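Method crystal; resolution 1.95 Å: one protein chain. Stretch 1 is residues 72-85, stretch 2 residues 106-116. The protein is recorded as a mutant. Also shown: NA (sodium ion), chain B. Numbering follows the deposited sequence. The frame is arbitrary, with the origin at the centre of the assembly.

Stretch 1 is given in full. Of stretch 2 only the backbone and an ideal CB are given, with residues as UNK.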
ATOM      1  N   GLU A  72      33.559  -5.555   0.236  1.00 84.08           N
ATOM      2  CA  GLU A  72      33.899  -4.503   1.203  1.00 91.24           C
ATOM      3  C   GLU A  72      32.672  -3.808   1.826  1.00 86.99           C
ATOM      4  O   GLU A  72      32.798  -2.690   2.332  1.00 93.80           O
ATOM      5  CB  GLU A  72      34.827  -3.445   0.562  1.00100.84           C
ATOM      6  CG  GLU A  72      36.054  -3.985  -0.230  1.00110.07           C
ATOM      7  CD  GLU A  72      37.146  -4.656   0.619  1.00123.82           C
ATOM      8  OE1 GLU A  72      37.943  -5.425   0.037  1.00130.91           O
ATOM      9  OE2 GLU A  72      37.236  -4.421   1.848  1.00129.04           O
HETATM   10  N   MSE A  73      31.518  -4.479   1.824  1.00 79.72           N
HETATM   11  CA  MSE A  73      30.266  -3.926   2.346  1.00 78.92           C
HETATM   12  C   MSE A  73      29.197  -5.026   2.473  1.00 78.60           C
HETATM   13  O   MSE A  73      29.056  -5.864   1.557  1.00 73.83           O
HETATM   14  CB  MSE A  73      29.676  -2.893   1.361  1.00 76.44           C
HETATM   15  CG  MSE A  73      30.269  -1.495   1.385  1.00 83.43           C
HETATM   16 SE   MSE A  73      28.944  -0.178   0.739  0.72 85.49          SE
HETATM   17  CE  MSE A  73      29.121  -0.338  -1.235  1.00 82.54           C
ATOM     18  N   ASP A  74      28.457  -5.004   3.591  1.00 76.78           N
ATOM     19  CA  ASP A  74      27.036  -5.451   3.633  1.00 75.32           C
ATOM     20  C   ASP A  74      26.278  -4.207   3.197  1.00 72.37           C
ATOM     21  O   ASP A  74      26.140  -3.242   3.974  1.00 72.18           O
ATOM     22  CB  ASP A  74      26.626  -5.881   5.069  1.00 78.79           C
ATOM     23  CG  ASP A  74      25.128  -6.271   5.220  1.00 77.35           C
ATOM     24  OD1 ASP A  74      24.262  -5.963   4.374  1.00 75.80           O
ATOM     25  OD2 ASP A  74      24.819  -6.891   6.265  1.00 84.15           O
ATOM     26  N   VAL A  75      25.790  -4.220   1.957  1.00 70.30           N
ATOM     27  CA  VAL A  75      25.232  -3.020   1.376  1.00 68.32           C
ATOM     28  C   VAL A  75      23.999  -2.564   2.132  1.00 67.94           C
ATOM     29  O   VAL A  75      23.830  -1.369   2.363  1.00 67.31           O
ATOM     30  CB  VAL A  75      24.966  -3.173  -0.129  1.00 65.52           C
ATOM     31  CG1 VAL A  75      24.078  -2.047  -0.627  1.00 63.31           C
ATOM     32  CG2 VAL A  75      26.309  -3.195  -0.893  1.00 67.78           C
ATOM     33  N   PHE A  76      23.168  -3.515   2.552  1.00 69.01           N
ATOM     34  CA  PHE A  76      21.916  -3.193   3.253  1.00 68.72           C
ATOM     35  C   PHE A  76      22.190  -2.571   4.614  1.00 71.09           C
ATOM     36  O   PHE A  76      21.482  -1.640   5.028  1.00 70.72           O
ATOM     37  CB  PHE A  76      21.028  -4.443   3.420  1.00 69.43           C
ATOM     38  CG  PHE A  76      20.470  -4.963   2.128  1.00 68.26           C
ATOM     39  CD1 PHE A  76      19.314  -4.406   1.580  1.00 67.52           C
ATOM     40  CD2 PHE A  76      21.099  -6.003   1.452  1.00 69.76           C
ATOM     41  CE1 PHE A  76      18.791  -4.877   0.373  1.00 65.48           C
ATOM     42  CE2 PHE A  76      20.588  -6.481   0.254  1.00 67.40           C
ATOM     43  CZ  PHE A  76      19.430  -5.912  -0.295  1.00 65.58           C
ATOM     44  N   ALA A  77      23.208  -3.083   5.306  1.00 73.00           N
ATOM     45  CA  ALA A  77      23.581  -2.566   6.615  1.00 75.10           C
ATOM     46  C   ALA A  77      24.243  -1.192   6.525  1.00 74.60           C
ATOM     47  O   ALA A  77      24.074  -0.373   7.414  1.00 75.68           O
ATOM     48  CB  ALA A  77      24.491  -3.549   7.350  1.00 78.80           C
ATOM     49  N   ARG A  78      24.974  -0.936   5.445  1.00 72.80           N
ATOM     50  CA  ARG A  78      25.591   0.377   5.233  1.00 72.91           C
ATOM     51  C   ARG A  78      24.534   1.487   5.214  1.00 70.18           C
ATOM     52  O   ARG A  78      24.711   2.519   5.856  1.00 72.10           O
ATOM     53  CB  ARG A  78      26.434   0.379   3.935  1.00 72.48           C
ATOM     54  CG  ARG A  78      27.141   1.717   3.562  1.00 74.13           C
ATOM     55  CD  ARG A  78      28.036   2.250   4.681  1.00 79.25           C
ATOM     56  NE  ARG A  78      29.060   1.279   5.071  1.00 84.04           N
ATOM     57  CZ  ARG A  78      30.281   1.204   4.548  1.00 84.71           C
ATOM     58  NH1 ARG A  78      30.680   2.053   3.609  1.00 83.43           N
ATOM     59  NH2 ARG A  78      31.116   0.266   4.974  1.00 88.70           N
ATOM     60  N   PHE A  79      23.422   1.263   4.513  1.00 66.01           N
ATOM     61  CA  PHE A  79      22.273   2.172   4.580  1.00 64.25           C
ATOM     62  C   PHE A  79      21.607   2.182   5.948  1.00 65.86           C
ATOM     63  O   PHE A  79      21.266   3.250   6.456  1.00 66.18           O
ATOM     64  CB  PHE A  79      21.199   1.777   3.568  1.00 60.85           C
ATOM     65  CG  PHE A  79      21.603   2.028   2.164  1.00 58.98           C
ATOM     66  CD1 PHE A  79      21.477   3.280   1.618  1.00 57.00           C
ATOM     67  CD2 PHE A  79      22.133   1.017   1.410  1.00 59.19           C
ATOM     68  CE1 PHE A  79      21.896   3.518   0.331  1.00 58.51           C
ATOM     69  CE2 PHE A  79      22.517   1.229   0.121  1.00 55.40           C
ATOM     70  CZ  PHE A  79      22.412   2.480  -0.416  1.00 57.73           C
ATOM     71  N   ALA A  80      21.392   0.993   6.516  1.00 67.18           N
ATOM     72  CA  ALA A  80      20.617   0.838   7.759  1.00 69.05           C
ATOM     73  C   ALA A  80      21.319   1.418   8.999  1.00 73.30           C
ATOM     74  O   ALA A  80      20.674   2.069   9.839  1.00 74.23           O
ATOM     75  CB  ALA A  80      20.278  -0.640   7.975  1.00 69.39           C
ATOM     76  N   ALA A  81      22.626   1.173   9.112  1.00 75.64           N
ATOM     77  CA  ALA A  81      23.420   1.717  10.212  1.00 80.23           C
ATOM     78  C   ALA A  81      23.392   3.255  10.253  1.00 80.73           C
ATOM     79  O   ALA A  81      23.672   3.839  11.295  1.00 82.32           O
ATOM     80  CB  ALA A  81      24.870   1.213  10.126  1.00 82.85           C
ATOM     81  N   HIS A  82      23.038   3.903   9.136  1.00 78.37           N
ATOM     82  CA  HIS A  82      22.942   5.373   9.087  1.00 79.38           C
ATOM     83  C   HIS A  82      21.543   5.930   8.734  1.00 77.40           C
ATOM     84  O   HIS A  82      21.420   7.061   8.269  1.00 77.28           O
ATOM     85  CB  HIS A  82      24.025   5.926   8.143  1.00 79.20           C
ATOM     86  CG  HIS A  82      25.414   5.545   8.553  1.00 83.25           C
ATOM     87  ND1 HIS A  82      26.127   6.249   9.497  1.00 86.65           N
ATOM     88  CD2 HIS A  82      26.210   4.519   8.168  1.00 84.80           C
ATOM     89  CE1 HIS A  82      27.307   5.680   9.667  1.00 89.81           C
ATOM     90  NE2 HIS A  82      27.382   4.626   8.874  1.00 86.84           N
ATOM     91  N   GLY A  83      20.494   5.144   8.982  1.00 77.18           N
ATOM     92  CA  GLY A  83      19.113   5.648   8.958  1.00 76.19           C
ATOM     93  C   GLY A  83      18.476   5.718   7.569  1.00 73.20           C
ATOM     94  O   GLY A  83      17.830   6.711   7.213  1.00 73.36           O
ATOM     95  N   ALA A  84      18.679   4.668   6.779  1.00 70.86           N
ATOM     96  CA  ALA A  84      18.023   4.521   5.477  1.00 67.45           C
ATOM     97  C   ALA A  84      17.892   3.049   5.197  1.00 65.78           C
ATOM     98  O   ALA A  84      18.526   2.233   5.869  1.00 66.76           O
ATOM     99  CB  ALA A  84      18.836   5.204   4.349  1.00 65.93           C
ATOM    100  N   SER A  85      17.077   2.715   4.206  1.00 63.07           N
ATOM    101  CA  SER A  85      17.017   1.344   3.700  1.00 61.89           C
ATOM    102  C   SER A  85      16.884   1.333   2.182  1.00 58.98           C
ATOM    103  O   SER A  85      16.310   2.250   1.592  1.00 56.98           O
ATOM    104  CB  SER A  85      15.875   0.565   4.349  1.00 63.49           C
ATOM    105  OG  SER A  85      14.654   0.905   3.740  1.00 63.08           O
ATOM    106  N   UNK A 106      24.264  12.395   2.459  1.00 68.81           N
ATOM    107  CA  UNK A 106      25.554  12.381   1.729  1.00 69.69           C
ATOM    108  C   UNK A 106      26.127  10.971   1.657  1.00 69.31           C
ATOM    109  O   UNK A 106      26.518  10.505   0.578  1.00 66.84           O
ATOM    110  CB  UNK A 106      26.564  13.314   2.400  1.00 69.69           C
ATOM    111  N   UNK A 107      26.126  10.277   2.789  1.00 70.60           N
ATOM    112  CA  UNK A 107      26.648   8.909   2.854  1.00 71.59           C
ATOM    113  C   UNK A 107      25.833   7.950   1.996  1.00 68.21           C
ATOM    114  O   UNK A 107      26.408   7.134   1.269  1.00 68.66           O
ATOM    115  CB  UNK A 107      26.665   8.418   4.303  1.00 71.59           C
ATOM    116  N   UNK A 108      24.506   8.071   2.050  1.00 64.93           N
ATOM    117  CA  UNK A 108      23.634   7.135   1.382  1.00 62.34           C
ATOM    118  C   UNK A 108      23.728   7.299  -0.143  1.00 59.78           C
ATOM    119  O   UNK A 108      23.787   6.318  -0.869  1.00 57.89           O
ATOM    120  CB  UNK A 108      22.193   7.326   1.859  1.00 62.34           C
ATOM    121  N   UNK A 109      23.740   8.538  -0.615  1.00 60.05           N
ATOM    122  CA  UNK A 109      23.912   8.778  -2.042  1.00 58.67           C
ATOM    123  C   UNK A 109      25.221   8.195  -2.568  1.00 59.23           C
ATOM    124  O   UNK A 109      25.257   7.618  -3.656  1.00 57.12           O
ATOM    125  CB  UNK A 109      23.860  10.280  -2.329  1.00 58.67           C
ATOM    126  N   UNK A 110      26.288   8.385  -1.799  1.00 62.47           N
ATOM    127  CA  UNK A 110      27.605   7.789  -2.075  1.00 63.90           C
ATOM    128  C   UNK A 110      27.547   6.263  -2.140  1.00 62.93           C
ATOM    129  O   UNK A 110      28.088   5.653  -3.059  1.00 63.43           O
ATOM    130  CB  UNK A 110      28.609   8.217  -1.003  1.00 63.90           C
ATOM    131  N   UNK A 111      26.868   5.642  -1.185  1.00 62.15           N
ATOM    132  CA  UNK A 111      26.725   4.191  -1.169  1.00 61.08           C
ATOM    133  C   UNK A 111      25.899   3.707  -2.378  1.00 58.85           C
ATOM    134  O   UNK A 111      26.206   2.674  -2.996  1.00 58.13           O
ATOM    135  CB  UNK A 111      26.070   3.741   0.139  1.00 61.08           C
ATOM    136  N   UNK A 112      24.863   4.472  -2.719  1.00 57.30           N
ATOM    137  CA  UNK A 112      23.985   4.126  -3.852  1.00 54.80           C
ATOM    138  C   UNK A 112      24.797   4.152  -5.153  1.00 54.15           C
ATOM    139  O   UNK A 112      24.771   3.206  -5.936  1.00 53.43           O
ATOM    140  CB  UNK A 112      22.801   5.090  -3.940  1.00 54.80           C
ATOM    141  N   UNK A 113      25.526   5.235  -5.379  1.00 55.55           N
ATOM    142  CA  UNK A 113      26.347   5.321  -6.595  1.00 54.86           C
ATOM    143  C   UNK A 113      27.359   4.185  -6.598  1.00 55.63           C
ATOM    144  O   UNK A 113      27.483   3.468  -7.584  1.00 55.43           O
ATOM    145  CB  UNK A 113      27.057   6.673  -6.688  1.00 54.86           C
ATOM    146  N   UNK A 114      28.081   4.029  -5.490  1.00 58.40           N
ATOM    147  CA  UNK A 114      29.165   3.033  -5.384  1.00 59.61           C
ATOM    148  C   UNK A 114      28.716   1.594  -5.662  1.00 58.69           C
ATOM    149  O   UNK A 114      29.354   0.883  -6.441  1.00 59.25           O
ATOM    150  CB  UNK A 114      29.781   3.098  -3.985  1.00 59.61           C
ATOM    151  N   UNK A 115      27.609   1.150  -5.067  1.00 56.75           N
ATOM    152  CA  UNK A 115      27.246  -0.275  -5.220  1.00 55.69           C
ATOM    153  C   UNK A 115      26.614  -0.607  -6.589  1.00 52.62           C
ATOM    154  O   UNK A 115      26.634  -1.754  -7.033  1.00 50.51           O
ATOM    155  CB  UNK A 115      26.272  -0.673  -4.109  1.00 55.69           C
ATOM    156  N   UNK A 116      26.076   0.393  -7.266  1.00 50.69           N
ATOM    157  CA  UNK A 116      25.519   0.187  -8.598  1.00 48.19           C
ATOM    158  C   UNK A 116      26.617   0.306  -9.679  1.00 49.90           C
ATOM    159  O   UNK A 116      26.492  -0.313 -10.743  1.00 48.26           O
ATOM    160  CB  UNK A 116      24.400   1.197  -8.860  1.00 48.19           C
TER
HETATM  161 NA    NA B 501      27.484  -3.682  -6.948  1.00 49.58          NA

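Stretch 2 is helical throughout and runs nearly antiparallel to helix 75-80, at 164°.

Position 106 has nothing of stretch 1 within 5.5 Å of its ideal CB. Most helix-compatible residues would do. It is Ala 106.

Position 107 points toward stretch 1, its ideal CB 5.3 Å from His 82 CG. A long side chain with an aliphatic stem could cover that ring; an aromatic or a Gln might also serve. It is Lys 107. Lys 107 CD lies over one face of the His 82 ring, 3.8 Å from the centroid, a CH-pi contact.

Position 108 points sideways. Its ideal CB is 4.1 Å from Phe 79 CE1, 4.7 Å from Ala 84 CB and 6.5 Å from His 82 O. A side chain with a donor at its end and a flat body would suit: His or Gln, perhaps Trp. It is His 108, chi1 m. His 108 NE2 donates to His 82 O at 2.8 Å, which ties the helix to the turn from Ala 80 to Gly 83. Ala 84 CB sits over one face of the His 108 ring, 3.4 Å from the centroid.

Position 109 points away, so stretch 1 sets no demand. It is Val 109.

Position 110 is out of reach. Its phi/psi of -58/-46 does not call for glycine, and there is room for a CB. It is Gly 110.

Position 111 points toward stretch 1, its ideal CB 3.9 Å from Phe 79 CZ and 4.1 Å from Arg 78 CG. Compact side chains fit: Ala, Ser, Thr or Val. It is Thr 111. Thr 111 CG2 packs 3.6 Å from Phe 79 CE2 and 3.8 Å from Met 73 SE. Thr 111 OG1 donates to Lys 107 O at 2.8 Å, so the hydroxyl is satisfied within its own helix.

Position 112 points away, yet its ideal CB is 4.4 Å from Phe 79 CZ. An apolar residue is plausible. It is Leu 112, which borders the hole that receives Phe 79, together with 108, 111 and 115.

Position 113 is out of reach, so most helix-compatible residues would do. It is Leu 113.

Position 114 points toward stretch 1, its ideal CB 4.5 Å from Met 73 CE. Polar or apolar residues could fit. It is Asp 114, touching Met 73 CE through CB.

Position 115 faces Met 73 CE and Val 75 CG2, both 4.1 Å from its ideal CB. A large apolar residue suits: Leu, Met or Phe. It is Phe 115. Val 75 CG1 lies over the Phe 115 ring face, 3.9 Å from the centroid. Phe 115 O binds the sodium NA at 2.1 Å.

Position 116 is out of reach, and stretch 1 sets no preference. It is Val 116.

Stretch 2 (106-116) AKHVGTLLDFV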
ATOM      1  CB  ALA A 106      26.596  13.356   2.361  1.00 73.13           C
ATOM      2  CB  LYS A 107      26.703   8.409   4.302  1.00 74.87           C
ATOM      3  CG  LYS A 107      27.348   7.030   4.468  1.00 78.00           C
ATOM      4  CD  LYS A 107      27.971   6.861   5.848  1.00 84.79           C
ATOM      5  CE  LYS A 107      29.385   7.461   5.881  1.00 89.32           C
ATOM      6  NZ  LYS A 107      29.972   7.459   7.223  1.00 94.25           N
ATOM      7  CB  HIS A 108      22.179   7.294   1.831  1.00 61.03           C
ATOM      8  CG  HIS A 108      21.962   7.013   3.289  1.00 63.87           C
ATOM      9  ND1 HIS A 108      22.383   5.848   3.891  1.00 65.72           N
ATOM     10  CD2 HIS A 108      21.370   7.747   4.260  1.00 66.89           C
ATOM     11  CE1 HIS A 108      22.078   5.883   5.175  1.00 68.43           C
ATOM     12  NE2 HIS A 108      21.466   7.027   5.428  1.00 69.86           N
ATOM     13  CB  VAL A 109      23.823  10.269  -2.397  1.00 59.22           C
ATOM     14  CG1 VAL A 109      24.123  10.461  -3.922  1.00 56.32           C
ATOM     15  CG2 VAL A 109      22.435  10.779  -2.053  1.00 57.57           C
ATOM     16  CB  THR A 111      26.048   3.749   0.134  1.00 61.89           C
ATOM     17  OG1 THR A 111      26.749   4.309   1.272  1.00 64.12           O
ATOM     18  CG2 THR A 111      25.990   2.218   0.215  1.00 60.98           C
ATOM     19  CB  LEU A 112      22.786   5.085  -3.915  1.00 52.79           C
ATOM     20  CG  LEU A 112      21.796   4.835  -5.065  1.00 50.20           C
ATOM     21  CD1 LEU A 112      21.203   3.446  -4.988  1.00 44.06           C
ATOM     22  CD2 LEU A 112      20.739   5.910  -5.065  1.00 48.97           C
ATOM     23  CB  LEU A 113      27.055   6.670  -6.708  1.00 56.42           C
ATOM     24  CG  LEU A 113      26.155   7.876  -6.972  1.00 56.25           C
ATOM     25  CD1 LEU A 113      26.907   9.186  -6.705  1.00 61.11           C
ATOM     26  CD2 LEU A 113      25.574   7.825  -8.403  1.00 56.06           C
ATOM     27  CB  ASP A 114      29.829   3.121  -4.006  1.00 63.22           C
ATOM     28  CG  ASP A 114      30.633   4.400  -3.823  1.00 63.75           C
ATOM     29  OD1 ASP A 114      30.870   5.147  -4.816  1.00 62.25           O
ATOM     30  OD2 ASP A 114      31.042   4.634  -2.684  1.00 67.43           O
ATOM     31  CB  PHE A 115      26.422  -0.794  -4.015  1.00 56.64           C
ATOM     32  CG  PHE A 115      24.913  -0.861  -4.225  1.00 55.53           C
ATOM     33  CD1 PHE A 115      24.328  -1.963  -4.827  1.00 55.33           C
ATOM     34  CD2 PHE A 115      24.078   0.146  -3.737  1.00 56.58           C
ATOM     35  CE1 PHE A 115      22.923  -2.050  -4.983  1.00 52.80           C
ATOM     36  CE2 PHE A 115      22.701   0.080  -3.889  1.00 54.32           C
ATOM     37  CZ  PHE A 115      22.115  -1.022  -4.518  1.00 52.52           C
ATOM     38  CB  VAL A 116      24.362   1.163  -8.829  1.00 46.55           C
ATOM     39  CG1 VAL A 116      23.786   1.051 -10.250  1.00 47.25           C
ATOM     40  CG2 VAL A 116      23.235   0.901  -7.754  1.00 44.84           C
TER
HETATM   41  O   HOH W   1      28.876  -3.680  -5.104  1.00 59.95           O
HETATM   42  O   HOH W   2      27.882  -6.185  -7.093  1.00 57.42           O
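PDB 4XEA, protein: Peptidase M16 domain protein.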